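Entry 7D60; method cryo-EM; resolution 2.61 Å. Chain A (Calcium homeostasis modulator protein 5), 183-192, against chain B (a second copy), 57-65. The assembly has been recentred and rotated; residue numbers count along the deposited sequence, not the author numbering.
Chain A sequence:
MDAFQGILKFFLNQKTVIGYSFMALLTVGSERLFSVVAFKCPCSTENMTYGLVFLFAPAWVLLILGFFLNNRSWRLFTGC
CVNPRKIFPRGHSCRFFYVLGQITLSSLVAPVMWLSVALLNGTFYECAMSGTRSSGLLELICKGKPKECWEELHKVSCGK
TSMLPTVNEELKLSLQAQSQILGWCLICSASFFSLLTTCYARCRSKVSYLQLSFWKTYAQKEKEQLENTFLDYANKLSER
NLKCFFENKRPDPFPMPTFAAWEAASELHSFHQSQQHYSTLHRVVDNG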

# COMPACT_ATOMS: atom_id res chain seq x y z
N GLY A 183 -47.58 -13.25 10.12
CA GLY A 183 -46.37 -13.58 9.40
C GLY A 183 -45.72 -14.85 9.90
O GLY A 183 -45.03 -15.53 9.15
N TRP A 184 -45.93 -15.19 11.17
CA TRP A 184 -45.42 -16.44 11.71
C TRP A 184 -46.38 -17.60 11.51
O TRP A 184 -45.94 -18.75 11.49
CB TRP A 184 -45.10 -16.31 13.20
CG TRP A 184 -43.85 -15.56 13.50
CD1 TRP A 184 -43.75 -14.38 14.16
CD2 TRP A 184 -42.51 -15.94 13.16
NE1 TRP A 184 -42.44 -13.99 14.25
CE2 TRP A 184 -41.66 -14.94 13.65
CE3 TRP A 184 -41.95 -17.04 12.50
CZ2 TRP A 184 -40.28 -14.99 13.48
CZ3 TRP A 184 -40.59 -17.09 12.34
CH2 TRP A 184 -39.77 -16.08 12.83
N CYS A 185 -47.67 -17.33 11.36
CA CYS A 185 -48.62 -18.40 11.06
C CYS A 185 -48.52 -18.86 9.61
O CYS A 185 -48.99 -19.95 9.29
CB CYS A 185 -50.05 -17.94 11.34
SG CYS A 185 -50.55 -18.07 13.07
N LEU A 186 -47.93 -18.05 8.74
CA LEU A 186 -47.71 -18.42 7.36
C LEU A 186 -46.40 -19.17 7.17
O LEU A 186 -46.33 -20.10 6.36
CB LEU A 186 -47.74 -17.18 6.47
CG LEU A 186 -47.63 -17.37 4.96
CD1 LEU A 186 -48.90 -17.99 4.41
CD2 LEU A 186 -47.36 -16.05 4.29
N ILE A 187 -45.36 -18.80 7.91
CA ILE A 187 -44.09 -19.52 7.86
C ILE A 187 -44.25 -20.91 8.47
O ILE A 187 -43.71 -21.90 7.96
CB ILE A 187 -42.99 -18.71 8.56
CG1 ILE A 187 -42.72 -17.43 7.79
CG2 ILE A 187 -41.69 -19.47 8.64
CD1 ILE A 187 -41.85 -16.45 8.54
N CYS A 188 -45.03 -21.02 9.54
CA CYS A 188 -45.16 -22.30 10.24
C CYS A 188 -46.04 -23.28 9.48
O CYS A 188 -45.77 -24.49 9.52
CB CYS A 188 -45.72 -22.08 11.64
SG CYS A 188 -44.52 -21.45 12.80
N SER A 189 -47.07 -22.81 8.80
CA SER A 189 -47.96 -23.72 8.09
C SER A 189 -47.49 -24.04 6.68
O SER A 189 -47.93 -25.04 6.11
CB SER A 189 -49.38 -23.14 8.04
OG SER A 189 -49.49 -22.17 7.02
N ALA A 190 -46.61 -23.22 6.10
CA ALA A 190 -46.05 -23.56 4.80
C ALA A 190 -44.82 -24.45 4.93
O ALA A 190 -44.49 -25.18 3.99
CB ALA A 190 -45.69 -22.29 4.02
N SER A 191 -44.13 -24.40 6.07
CA SER A 191 -43.04 -25.34 6.31
C SER A 191 -43.56 -26.73 6.59
O SER A 191 -42.93 -27.72 6.20
CB SER A 191 -42.18 -24.86 7.47
OG SER A 191 -41.42 -23.72 7.12
N PHE A 192 -44.71 -26.84 7.26
CA PHE A 192 -45.29 -28.14 7.55
C PHE A 192 -45.93 -28.77 6.32
O PHE A 192 -45.87 -30.00 6.16
CB PHE A 192 -46.32 -28.00 8.66
CG PHE A 192 -46.88 -29.30 9.13
CD1 PHE A 192 -46.08 -30.22 9.77
CD2 PHE A 192 -48.21 -29.61 8.93
CE1 PHE A 192 -46.59 -31.42 10.21
CE2 PHE A 192 -48.73 -30.80 9.37
CZ PHE A 192 -47.92 -31.71 10.01
N ALA B 57 -42.39 -20.21 17.65
CA ALA B 57 -42.49 -20.39 16.21
C ALA B 57 -41.13 -20.49 15.50
O ALA B 57 -41.04 -21.25 14.53
CB ALA B 57 -43.35 -19.30 15.57
N PRO B 58 -40.07 -19.76 15.88
CA PRO B 58 -38.76 -20.11 15.31
C PRO B 58 -38.19 -21.43 15.82
O PRO B 58 -37.23 -21.93 15.23
CB PRO B 58 -37.87 -18.94 15.72
CG PRO B 58 -38.78 -17.84 15.86
CD PRO B 58 -39.98 -18.42 16.49
N ALA B 59 -38.73 -22.00 16.89
CA ALA B 59 -38.31 -23.33 17.30
C ALA B 59 -39.01 -24.42 16.49
O ALA B 59 -38.44 -25.49 16.29
CB ALA B 59 -38.58 -23.54 18.79
N TRP B 60 -40.23 -24.15 16.03
CA TRP B 60 -40.93 -25.11 15.19
C TRP B 60 -40.34 -25.17 13.79
O TRP B 60 -40.32 -26.23 13.16
CB TRP B 60 -42.41 -24.75 15.14
CG TRP B 60 -43.21 -25.44 14.09
CD1 TRP B 60 -43.52 -24.97 12.85
CD2 TRP B 60 -43.82 -26.73 14.19
NE1 TRP B 60 -44.27 -25.89 12.17
CE2 TRP B 60 -44.47 -26.97 12.98
CE3 TRP B 60 -43.87 -27.70 15.19
CZ2 TRP B 60 -45.17 -28.15 12.73
CZ3 TRP B 60 -44.56 -28.86 14.95
CH2 TRP B 60 -45.20 -29.08 13.73
N VAL B 61 -39.84 -24.04 13.29
CA VAL B 61 -39.26 -23.99 11.95
C VAL B 61 -37.90 -24.68 11.93
O VAL B 61 -37.56 -25.38 10.97
CB VAL B 61 -39.19 -22.52 11.49
CG1 VAL B 61 -38.33 -22.34 10.26
CG2 VAL B 61 -40.58 -22.00 11.22
N LEU B 62 -37.13 -24.53 13.01
CA LEU B 62 -35.82 -25.18 13.07
C LEU B 62 -35.93 -26.68 13.28
O LEU B 62 -34.98 -27.42 12.99
CB LEU B 62 -34.99 -24.56 14.19
CG LEU B 62 -34.41 -23.17 13.96
CD1 LEU B 62 -33.89 -22.59 15.26
CD2 LEU B 62 -33.31 -23.20 12.93
N LEU B 63 -37.07 -27.16 13.77
CA LEU B 63 -37.26 -28.60 13.93
C LEU B 63 -37.58 -29.26 12.60
O LEU B 63 -37.10 -30.36 12.32
CB LEU B 63 -38.37 -28.85 14.95
CG LEU B 63 -39.00 -30.24 15.01
CD1 LEU B 63 -38.06 -31.20 15.70
CD2 LEU B 63 -40.32 -30.19 15.73
N ILE B 64 -38.37 -28.59 11.76
CA ILE B 64 -38.73 -29.13 10.46
C ILE B 64 -37.54 -29.09 9.51
O ILE B 64 -37.32 -30.02 8.72
CB ILE B 64 -39.95 -28.36 9.92
CG1 ILE B 64 -41.22 -28.92 10.54
CG2 ILE B 64 -40.06 -28.40 8.40
CD1 ILE B 64 -42.42 -28.09 10.29
N LEU B 65 -36.71 -28.06 9.63
CA LEU B 65 -35.48 -27.96 8.86
C LEU B 65 -34.46 -29.04 9.24
O LEU B 65 -33.57 -29.34 8.44
CB LEU B 65 -34.86 -26.58 9.05
CG LEU B 65 -33.80 -26.09 8.07
CD1 LEU B 65 -34.42 -25.86 6.71
CD2 LEU B 65 -33.16 -24.82 8.60

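Two helical segments from neighbouring copies of calcium homeostasis modulator protein 5 run side by side in nearly the same direction, their N-to-C axes 19° apart and 9.7 Å from each other at closest approach. The backbones come nearest at two levels one helical turn apart: CA of Trp A184 lies 6.7 Å from CA of Ala B57, and CA of Cys A188 lies 6.4 Å from CA of Val B61. This spacing of four residues on both chains is what nearly parallel helices allow. The two stretches together bury 460 Å². Chain B is kinked near its start: the N of Pro B58 has no hydrogen to give, and that of Ala B59 is also without a bond to the preceding turn.

At the first level the indole of Trp A184 (chi1 m) covers the start of the chain B segment. CH2 of Trp A184 lies 3.6 Å from CG of Pro B58, and CD of the same proline sits over one face of the ring. The CB of Ala B57, pointing toward chain A, is 4.1 Å from Trp A184 CE3 and 3.7 Å from Cys A188 SG, so this small side chain touches both residues.

Cys A188 is the hub of the contact. Its SG lies 3.7 Å from CD1 of Trp B60 and 4.3 Å from CG2 of Val B61, and stands obliquely to the indole, 4.6 Å from the centroid of the five-membered ring. Its backbone carbonyl adds the one hydrogen bond between the segments: Trp B60 NE1 donates to Cys A188 O at 3.4 Å, with an angle of 151° at the hydrogen. The bond is weak, and the same oxygen also accepts a weak bond from the backbone N of Phe A192. Alongside, CG2 of Ile A187 packs 3.8 Å from CG2 of Val B61.

Farther along, Trp B60 (chi1 t) meets Phe A192, with CZ2 of the indole 3.7 Å from CD1 of the phenyl ring. The ring of Phe A192 and the six-membered ring of Trp B60 are oblique, centroids 5.9 Å apart and planes at 47°. Ile B64 closes this end: its CD1 lies 4.0 Å from CA of Phe A192, near the plane of the phenyl ring at its edge, while its CG2 is 3.7 Å from O of Ser A191. The hydroxyl of Ser A191 turns back to its own helix, OG donating to Ile A187 O at 3.0 Å.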